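Local coordinates for protein glutathione S-transferase-3 (Necator americanus, PDB 3W8S) that binds glutathione and probably catalyses its conjugation to halide-bearing electrophiles, giving S-substituted glutathione, at residues 96-99 against 100-104; 127-130 against 131-135. All blocks are in the same frame, centred on the assembly; numbering follows the deposited sequence.

Contact 1. Residues 96-99 against 100-104; sequences KDFI and NEIRP. With GSH (glutathione), chain B.
Ile102 lays its CD1 methyl over one face of the Phe98 ring, 4.1 Å from CZ, while its other branch brings CG2 to within 3.9 Å of Phe98 CE1. This two-pronged approach follows from chi1 of 65°, which sets CG1 of Ile102 between its own backbone N and carbonyl carbon. From there CD1 also meets CD1 of Ile99, at 4.2 Å. Asn100 and Lys96 instead run alongside each other on a neighbouring flank of the helix.

Asp97 turns outward, its CG beside its own backbone N. Its OD2 accepts a hydrogen bond of 2.9 Å from N1 of glutathione; a weaker one reaches OD1. OD2 is held as well by Gln63 of the second subunit, whose residues Trp39, Lys43, Gln50, Leu51 and Ser64 also bind this glutathione.

Beneath the side chains, Asn100 N donates to Lys96 O at 2.9 Å and Ile102 N to Phe98 O at 3.1 Å. Ile102 then leaves helical geometry and takes the N-cap position of helix 103-109. The result is a helix break in the all-helical C-terminal domain of a glutathione transferase, one turn beyond an aspartate that, in this two-chain assembly, reaches the glutathione held by the second subunit.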
loop_
_atom_site.group_PDB
_atom_site.type_symbol
_atom_site.label_atom_id
_atom_site.label_comp_id
_atom_site.label_asym_id
_atom_site.label_seq_id
_atom_site.Cartn_x
_atom_site.Cartn_y
_atom_site.Cartn_z
ATOM N N LYS A 96 1.829 -4.941 -4.778
ATOM C CA LYS A 96 2.764 -4.750 -3.694
ATOM C C LYS A 96 2.910 -6.047 -2.856
ATOM O O LYS A 96 4.013 -6.389 -2.505
ATOM C CB LYS A 96 2.301 -3.584 -2.833
ATOM C CG LYS A 96 3.023 -3.416 -1.494
ATOM C CD LYS A 96 2.520 -2.086 -0.818
ATOM C CE LYS A 96 3.323 -0.884 -1.320
ATOM N NZ LYS A 96 3.027 0.435 -0.711
ATOM N N ASP A 97 1.809 -6.756 -2.551
ATOM C CA ASP A 97 1.918 -8.050 -1.897
ATOM C C ASP A 97 2.754 -9.037 -2.734
ATOM O O ASP A 97 3.506 -9.801 -2.186
ATOM C CB ASP A 97 0.537 -8.699 -1.584
ATOM C CG ASP A 97 -0.245 -7.961 -0.493
ATOM O OD1 ASP A 97 0.333 -7.129 0.273
ATOM O OD2 ASP A 97 -1.472 -8.251 -0.369
ATOM N N PHE A 98 2.558 -9.055 -4.047
ATOM C CA PHE A 98 3.239 -10.020 -4.932
ATOM C C PHE A 98 4.762 -9.652 -4.832
ATOM O O PHE A 98 5.603 -10.540 -4.680
ATOM C CB PHE A 98 2.680 -9.810 -6.324
ATOM C CG PHE A 98 3.567 -10.289 -7.413
ATOM C CD1 PHE A 98 3.895 -11.682 -7.514
ATOM C CD2 PHE A 98 4.083 -9.391 -8.368
ATOM C CE1 PHE A 98 4.721 -12.139 -8.538
ATOM C CE2 PHE A 98 4.935 -9.869 -9.445
ATOM C CZ PHE A 98 5.256 -11.247 -9.502
ATOM N N ILE A 99 5.088 -8.354 -4.938
ATOM C CA ILE A 99 6.497 -7.893 -4.830
ATOM C C ILE A 99 7.128 -8.311 -3.498
ATOM O O ILE A 99 8.266 -8.836 -3.481
ATOM C CB ILE A 99 6.649 -6.351 -5.089
ATOM C CG1 ILE A 99 6.218 -6.063 -6.548
ATOM C CG2 ILE A 99 8.112 -5.900 -4.831
ATOM C CD1 ILE A 99 7.064 -6.829 -7.547
ATOM N N ASN A 100 6.395 -8.123 -2.398
ATOM C CA ASN A 100 6.861 -8.577 -1.090
ATOM C C ASN A 100 7.051 -10.114 -1.067
ATOM O O ASN A 100 7.983 -10.595 -0.466
ATOM C CB ASN A 100 5.933 -8.051 0.061
ATOM C CG ASN A 100 6.100 -6.508 0.301
ATOM O OD1 ASN A 100 7.188 -5.958 0.116
ATOM N ND2 ASN A 100 5.021 -5.815 0.708
ATOM N N GLU A 101 6.203 -10.865 -1.761
ATOM C CA GLU A 101 6.286 -12.290 -1.709
ATOM C C GLU A 101 7.574 -12.795 -2.466
ATOM O O GLU A 101 8.198 -13.758 -2.042
ATOM C CB GLU A 101 5.026 -12.921 -2.305
ATOM C CG GLU A 101 5.049 -14.422 -2.292
ATOM C CD GLU A 101 3.809 -15.049 -2.971
ATOM O OE1 GLU A 101 2.925 -14.311 -3.453
ATOM O OE2 GLU A 101 3.724 -16.273 -3.044
ATOM N N ILE A 102 7.953 -12.144 -3.540
ATOM C CA ILE A 102 9.117 -12.583 -4.283
ATOM C C ILE A 102 10.433 -11.925 -3.830
ATOM O O ILE A 102 11.452 -12.044 -4.494
ATOM C CB ILE A 102 8.898 -12.408 -5.765
ATOM C CG1 ILE A 102 8.775 -10.902 -6.095
ATOM C CG2 ILE A 102 7.610 -13.160 -6.172
ATOM C CD1 ILE A 102 8.806 -10.622 -7.592
ATOM N N ARG A 103 10.395 -11.218 -2.713
ATOM C CA ARG A 103 11.585 -10.610 -2.127
ATOM C C ARG A 103 12.822 -11.532 -2.130
ATOM O O ARG A 103 13.866 -11.091 -2.585
ATOM C CB ARG A 103 11.313 -10.200 -0.673
ATOM C CG ARG A 103 12.458 -9.387 -0.093
ATOM C CD ARG A 103 12.136 -8.842 1.288
ATOM N NE ARG A 103 13.146 -7.849 1.642
ATOM C CZ ARG A 103 14.238 -8.120 2.353
ATOM N NH1 ARG A 103 14.459 -9.354 2.794
ATOM N NH2 ARG A 103 15.103 -7.156 2.623
ATOM N N PRO A 104 12.710 -12.789 -1.623
ATOM C CA PRO A 104 13.863 -13.687 -1.564
ATOM C C PRO A 104 14.485 -13.880 -2.958
ATOM O O PRO A 104 15.725 -13.927 -3.081
ATOM C CB PRO A 104 13.252 -15.032 -1.103
ATOM C CG PRO A 104 12.060 -14.643 -0.314
ATOM C CD PRO A 104 11.494 -13.473 -1.109
HETATM N N1 GSH B . -2.681 -6.706 1.726
HETATM C CA1 GSH B . -3.894 -7.400 2.159
HETATM C C1 GSH B . -4.816 -6.392 2.827
HETATM O O11 GSH B . -6.057 -6.538 2.801
HETATM O O12 GSH B . -4.290 -5.404 3.384
HETATM C CB1 GSH B . -3.565 -8.545 3.131
HETATM C CG1 GSH B . -4.845 -9.391 3.350
HETATM C CD1 GSH B . -4.567 -10.564 4.298
HETATM O OE1 GSH B . -3.449 -10.768 4.774
HETATM N N2 GSH B . -5.578 -11.398 4.558
HETATM C CA2 GSH B . -5.471 -12.514 5.470
HETATM C C2 GSH B . -6.222 -13.675 4.888
HETATM O O2 GSH B . -7.299 -13.477 4.332
HETATM C CB2 GSH B . -6.128 -12.101 6.804
HETATM S SG2 GSH B . -5.777 -13.285 8.110
HETATM N N3 GSH B . -5.703 -14.910 5.029
HETATM C CA3 GSH B . -6.472 -16.082 4.662
HETATM C C3 GSH B . -5.947 -16.690 3.372
HETATM O O31 GSH B . -6.536 -17.675 2.894
HETATM O O32 GSH B . -4.954 -16.194 2.801
HETATM O O HOH W 1 2.867 -6.628 1.496
#

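Contact 2. Residues 127-130 against 131-135; sequences PARE and KFFGF
Arg129 sets the aliphatic root of its side chain on the ring of Phe133, one helical turn ahead. In this CH-pi contact CG of Arg129 sits 3.4 Å from the centroid of the Phe133 ring, 13° off the ring normal, and the next carbon, CD, comes equally near ring atoms CD2 and CE2. The approach is a tight one. The guanidinium plane of Arg129 stands 52° from the ring, so the two flat groups do not stack. Further apolar cover comes from Leu160 and Ala164 of helix 155-170, which touch Phe133, while Phe132 stacks on Phe98.

The polar ends of Arg129 and Lys131 find partners outside 127-135. Arg129 gives NH2 to Leu126 O and NH1 to Ile174 O, two bonds that restrict the guanidinium. Lys131 folds back along the preceding turn: its chi1 (-62°) places CG beside its own backbone N and 3.5 Å from Pro127 O, and a bend at chi3 brings CE to 3.9 Å from Ala128 CA. Its NZ forms a salt bridge with Glu101.

Backbone bonds hold the turn itself. Phe132 N donates to Ala128 O at 3.1 Å and Gly134 N to Glu130 O at 3.0 Å, whereas the bond from Lys131 N to Pro127 O is weak at 3.3 Å. The helix is kinked at Pro127, whose N makes no bond to the turn before. What follows is an i to i+4 arginine-aromatic pair on the long helix 117-143, part of the helical bundle of the glutathione transferase C-terminal domain.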
loop_
_atom_site.group_PDB
_atom_site.type_symbol
_atom_site.label_atom_id
_atom_site.label_comp_id
_atom_site.label_asym_id
_atom_site.label_seq_id
_atom_site.Cartn_x
_atom_site.Cartn_y
_atom_site.Cartn_z
ATOM N N PRO A 127 5.823 -19.528 -9.059
ATOM C CA PRO A 127 4.576 -19.799 -8.303
ATOM C C PRO A 127 3.891 -18.501 -7.832
ATOM O O PRO A 127 2.682 -18.455 -7.851
ATOM C CB PRO A 127 5.051 -20.647 -7.069
ATOM C CG PRO A 127 6.321 -21.363 -7.648
ATOM C CD PRO A 127 6.988 -20.218 -8.465
ATOM N N ALA A 128 4.654 -17.509 -7.346
ATOM C CA ALA A 128 4.010 -16.240 -6.959
ATOM C C ALA A 128 3.369 -15.570 -8.169
ATOM O O ALA A 128 2.260 -15.092 -8.002
ATOM C CB ALA A 128 5.019 -15.273 -6.300
ATOM N N ARG A 129 4.047 -15.530 -9.356
ATOM C CA ARG A 129 3.578 -14.796 -10.600
ATOM C C ARG A 129 2.313 -15.560 -11.021
ATOM O O ARG A 129 1.293 -14.973 -11.509
ATOM C CB ARG A 129 4.650 -14.864 -11.808
ATOM C CG ARG A 129 3.917 -14.857 -13.196
ATOM C CD ARG A 129 4.210 -15.722 -14.435
ATOM N NE ARG A 129 4.130 -16.909 -13.886
ATOM C CZ ARG A 129 4.212 -18.102 -14.381
ATOM N NH1 ARG A 129 4.328 -18.484 -15.654
ATOM N NH2 ARG A 129 4.095 -18.891 -13.383
ATOM N N GLU A 130 2.330 -16.895 -10.839
ATOM C CA GLU A 130 1.141 -17.686 -11.243
ATOM C C GLU A 130 -0.135 -17.222 -10.484
ATOM O O GLU A 130 -1.221 -17.088 -11.067
ATOM C CB GLU A 130 1.347 -19.189 -10.993
ATOM C CG GLU A 130 0.102 -20.021 -11.181
ATOM C CD GLU A 130 0.337 -21.550 -11.039
ATOM O OE1 GLU A 130 1.278 -22.110 -11.697
ATOM O OE2 GLU A 130 -0.411 -22.171 -10.245
ATOM N N LYS A 131 -0.020 -17.046 -9.180
ATOM C CA LYS A 131 -1.202 -16.621 -8.458
ATOM C C LYS A 131 -1.574 -15.176 -8.875
ATOM O O LYS A 131 -2.771 -14.865 -9.073
ATOM C CB LYS A 131 -0.902 -16.555 -6.954
ATOM C CG LYS A 131 -0.532 -17.942 -6.434
ATOM C CD LYS A 131 -0.308 -17.944 -4.916
ATOM C CE LYS A 131 1.074 -17.350 -4.640
ATOM N NZ LYS A 131 1.486 -17.617 -3.242
ATOM N N PHE A 132 -0.558 -14.310 -8.929
ATOM C CA PHE A 132 -0.828 -12.858 -9.228
ATOM C C PHE A 132 -1.414 -12.694 -10.680
ATOM O O PHE A 132 -2.471 -12.045 -10.900
ATOM C CB PHE A 132 0.433 -12.018 -8.994
ATOM C CG PHE A 132 0.277 -10.580 -9.404
ATOM C CD1 PHE A 132 -0.633 -9.735 -8.706
ATOM C CD2 PHE A 132 1.039 -10.043 -10.456
ATOM C CE1 PHE A 132 -0.810 -8.412 -9.091
ATOM C CE2 PHE A 132 0.861 -8.695 -10.841
ATOM C CZ PHE A 132 -0.044 -7.879 -10.135
ATOM N N PHE A 133 -0.778 -13.327 -11.663
ATOM C CA PHE A 133 -1.286 -13.302 -13.038
ATOM C C PHE A 133 -2.677 -13.943 -13.147
ATOM O O PHE A 133 -3.487 -13.545 -13.980
ATOM C CB PHE A 133 -0.328 -14.048 -14.004
ATOM C CG PHE A 133 0.865 -13.253 -14.443
ATOM C CD1 PHE A 133 1.230 -12.059 -13.757
ATOM C CD2 PHE A 133 1.659 -13.699 -15.537
ATOM C CE1 PHE A 133 2.340 -11.331 -14.152
ATOM C CE2 PHE A 133 2.805 -12.992 -15.898
ATOM C CZ PHE A 133 3.121 -11.788 -15.234
ATOM N N GLY A 134 -2.978 -14.941 -12.330
ATOM C CA GLY A 134 -4.323 -15.504 -12.378
ATOM C C GLY A 134 -5.330 -14.485 -11.889
ATOM O O GLY A 134 -6.363 -14.313 -12.503
ATOM N N PHE A 135 -5.048 -13.781 -10.807
ATOM C CA PHE A 135 -6.027 -12.723 -10.397
ATOM C C PHE A 135 -6.120 -11.612 -11.437
ATOM O O PHE A 135 -7.207 -11.092 -11.647
ATOM C CB PHE A 135 -5.645 -12.106 -9.033
ATOM C CG PHE A 135 -5.681 -13.126 -7.901
ATOM C CD1 PHE A 135 -6.762 -14.001 -7.785
ATOM C CD2 PHE A 135 -4.654 -13.180 -6.947
ATOM C CE1 PHE A 135 -6.816 -14.951 -6.757
ATOM C CE2 PHE A 135 -4.714 -14.101 -5.868
ATOM C CZ PHE A 135 -5.777 -14.983 -5.801
#

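Overall arrangement
Read from the N terminus, the chain passes through the thioredoxin-like domain before entering the helices that hold both contacts. Contact 1 marks the end of helix 82-101 and the start of helix 103-109; contact 2 lies within the next helix, 117-143. Each is local and closes no long loop, and they follow in series without nesting or crossing. Their centres are 11 Å apart, yet they touch directly: Ala128 CB packs 3.3 Å from Ile102 CG2, and Phe98 CE1 lies 3.6 Å from Arg129 CA. The pair illustrates how turn-by-turn order within helices leaves faces that join side by side, here joining helix 82-101, whose Asp97 meets the glutathione of the second subunit, to helix 117-143.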